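Local coordinates for beta-N-acetylglucosaminidase-like protein Glycoside hydrolase family 20 (Flavobacterium johnsoniae, PDB 6YHH) that probably hydrolyses terminal beta-linked N-acetylhexosamine residues as a family 20 beta-N-acetylglucosaminidase, with a role in bacterial chitin degradation, at residues 149-154 with 176-181. Numbering follows the deposited sequence.
Sequences LMLDAS and NVFHWH
Met150 lays its side chain over the imidazole of His179, a side-chain pairing between two adjacent parallel strands of the catalytic TIM barrel. With its CG anti to the backbone N (chi1 -169°), Met150 runs alongside the histidine, and this CG sits over the middle of the ring, 3.5 Å from the His179 centroid, in a CH-pi contact. The sulfur follows over the same ring in a Met-aromatic contact, and Met150 SD also lies 3.9 Å from His181 CB; the bend beyond it, at chi3, turns only the terminal methyl.

Backbone hydrogen bonds alternate in direction along the pair. Leu149 N donates to Val177 O, His179 N to Leu149 O (2.9 Å), Leu151 N to His179 O (2.8 Å), His181 N to Leu151 O, and Ala153 N to His181 O beyond the end of strand 146-152. His179 O is met nearly head-on by Leu151 N, and Met150 CA adds a CA-H...O contact.

Apolar packing occupies the opposite face, toward helix 160-172, which links the strands in a beta-alpha-beta crossover. Leu151 CB touches Phe178 CE1 at 3.7 Å, while Leu151 CD2 lies 4.0 Å from Trp180 CD1.

Polar groups gather on the Met150 face. His179 hydrogen-bonds through ND1 to Glu447 and through NE2 to Glu230; an alanine here would probably leave both carboxylates without this shared partner and the Met150 thioether without its aromatic seat. His181 hydrogen-bonds through ND1 to the same Glu230 and through NE2 to Asp184. Asp152 OD1 accepts from Ser154 N (2.9 Å) in an Asx turn, and OD2 forms a salt bridge with Arg155.

The pair thus separates an apolar barrel-helix layer from a buried polar interior, whose histidine-carboxylate network lies near the predicted proton donor Glu317, its side chain about 8 Å from that of His181.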
loop_
_atom_site.group_PDB
_atom_site.type_symbol
_atom_site.label_atom_id
_atom_site.label_comp_id
_atom_site.label_asym_id
_atom_site.label_seq_id
_atom_site.Cartn_x
_atom_site.Cartn_y
_atom_site.Cartn_z
ATOM N N LEU A 149 -19.393 6.588 -3.671
ATOM C CA LEU A 149 -18.947 5.268 -3.159
ATOM C C LEU A 149 -19.188 5.267 -1.653
ATOM O O LEU A 149 -18.744 6.197 -0.983
ATOM C CB LEU A 149 -17.416 5.018 -3.366
ATOM C CG LEU A 149 -16.842 3.703 -2.842
ATOM C CD1 LEU A 149 -17.377 2.457 -3.508
ATOM C CD2 LEU A 149 -15.298 3.750 -2.957
ATOM N N MET A 150 -19.791 4.178 -1.169
ATOM C CA MET A 150 -19.893 3.877 0.246
ATOM C C MET A 150 -18.758 2.924 0.631
ATOM O O MET A 150 -18.609 1.888 0.015
ATOM C CB MET A 150 -21.206 3.261 0.620
ATOM C CG MET A 150 -21.381 3.209 2.125
ATOM S SD MET A 150 -22.522 1.937 2.665
ATOM C CE MET A 150 -21.333 0.615 2.390
ATOM N N LEU A 151 -18.017 3.261 1.670
ATOM C CA LEU A 151 -16.991 2.335 2.263
ATOM C C LEU A 151 -17.433 1.852 3.639
ATOM O O LEU A 151 -17.762 2.681 4.516
ATOM C CB LEU A 151 -15.652 3.039 2.403
ATOM C CG LEU A 151 -14.444 2.253 2.976
ATOM C CD1 LEU A 151 -13.101 2.772 2.387
ATOM C CD2 LEU A 151 -14.399 2.322 4.481
ATOM N N ASP A 152 -17.589 0.547 3.772
ATOM C CA ASP A 152 -17.935 -0.125 5.083
ATOM C C ASP A 152 -16.669 -0.296 5.872
ATOM O O ASP A 152 -15.773 -1.109 5.520
ATOM C CB ASP A 152 -18.599 -1.444 4.755
ATOM C CG ASP A 152 -18.909 -2.319 5.928
ATOM O OD1 ASP A 152 -18.619 -1.975 7.124
ATOM O OD2 ASP A 152 -19.421 -3.441 5.653
ATOM N N ALA A 153 -16.513 0.527 6.914
ATOM C CA ALA A 153 -15.332 0.415 7.756
ATOM C C ALA A 153 -15.576 -0.474 9.001
ATOM O O ALA A 153 -14.677 -0.685 9.819
ATOM C CB ALA A 153 -14.892 1.805 8.197
ATOM N N SER A 154 -16.785 -1.033 9.126
ATOM C CA SER A 154 -17.126 -1.834 10.293
ATOM C C SER A 154 -16.764 -3.347 10.112
ATOM O O SER A 154 -16.159 -3.952 10.987
ATOM C CB SER A 154 -18.634 -1.693 10.625
ATOM O OG SER A 154 -19.016 -2.552 11.682
ATOM N N ASN A 176 -18.032 12.304 -6.585
ATOM C CA ASN A 176 -17.996 13.429 -5.627
ATOM C C ASN A 176 -18.591 13.205 -4.307
ATOM O O ASN A 176 -18.679 14.180 -3.517
ATOM C CB ASN A 176 -18.640 14.683 -6.239
ATOM C CG ASN A 176 -20.103 14.490 -6.558
ATOM O OD1 ASN A 176 -20.661 13.383 -6.481
ATOM N ND2 ASN A 176 -20.756 15.582 -6.857
ATOM N N VAL A 177 -18.965 11.968 -3.966
ATOM C CA VAL A 177 -19.510 11.642 -2.648
ATOM C C VAL A 177 -18.810 10.394 -2.108
ATOM O O VAL A 177 -18.693 9.349 -2.794
ATOM C CB VAL A 177 -21.002 11.420 -2.661
ATOM C CG1 VAL A 177 -21.488 10.977 -1.325
ATOM C CG2 VAL A 177 -21.790 12.650 -3.171
ATOM N N PHE A 178 -18.367 10.527 -0.870
ATOM C CA PHE A 178 -17.795 9.375 -0.133
ATOM C C PHE A 178 -18.649 9.168 1.087
ATOM O O PHE A 178 -18.716 10.013 1.966
ATOM C CB PHE A 178 -16.394 9.684 0.237
ATOM C CG PHE A 178 -15.709 8.625 1.090
ATOM C CD1 PHE A 178 -15.279 7.425 0.527
ATOM C CD2 PHE A 178 -15.531 8.796 2.436
ATOM C CE1 PHE A 178 -14.665 6.462 1.282
ATOM C CE2 PHE A 178 -14.878 7.786 3.168
ATOM C CZ PHE A 178 -14.442 6.670 2.578
ATOM N N HIS A 179 -19.395 8.085 1.086
ATOM C CA HIS A 179 -20.292 7.749 2.179
ATOM C C HIS A 179 -19.538 6.740 3.080
ATOM O O HIS A 179 -19.122 5.668 2.686
ATOM C CB HIS A 179 -21.604 7.246 1.596
ATOM C CG HIS A 179 -22.538 6.536 2.521
ATOM N ND1 HIS A 179 -23.621 5.848 2.014
ATOM C CD2 HIS A 179 -22.584 6.366 3.881
ATOM C CE1 HIS A 179 -24.261 5.247 2.996
ATOM N NE2 HIS A 179 -23.666 5.553 4.134
ATOM N N TRP A 180 -19.406 7.123 4.343
ATOM C CA TRP A 180 -18.516 6.378 5.276
ATOM C C TRP A 180 -19.403 5.649 6.304
ATOM O O TRP A 180 -20.032 6.260 7.195
ATOM C CB TRP A 180 -17.564 7.376 5.936
ATOM C CG TRP A 180 -16.206 6.881 6.389
ATOM C CD1 TRP A 180 -15.664 5.625 6.344
ATOM C CD2 TRP A 180 -15.173 7.741 6.923
ATOM N NE1 TRP A 180 -14.362 5.638 6.777
ATOM C CE2 TRP A 180 -14.025 6.936 7.137
ATOM C CE3 TRP A 180 -15.114 9.097 7.188
ATOM C CZ2 TRP A 180 -12.841 7.465 7.622
ATOM C CZ3 TRP A 180 -13.947 9.621 7.720
ATOM C CH2 TRP A 180 -12.827 8.792 7.908
ATOM N N HIS A 181 -19.491 4.336 6.147
ATOM C CA HIS A 181 -20.332 3.480 6.995
ATOM C C HIS A 181 -19.478 3.064 8.169
ATOM O O HIS A 181 -18.660 2.129 8.048
ATOM C CB HIS A 181 -20.888 2.300 6.137
ATOM C CG HIS A 181 -21.836 1.379 6.868
ATOM N ND1 HIS A 181 -23.194 1.579 6.849
ATOM C CD2 HIS A 181 -21.642 0.289 7.666
ATOM C CE1 HIS A 181 -23.781 0.685 7.612
ATOM N NE2 HIS A 181 -22.872 -0.139 8.078
#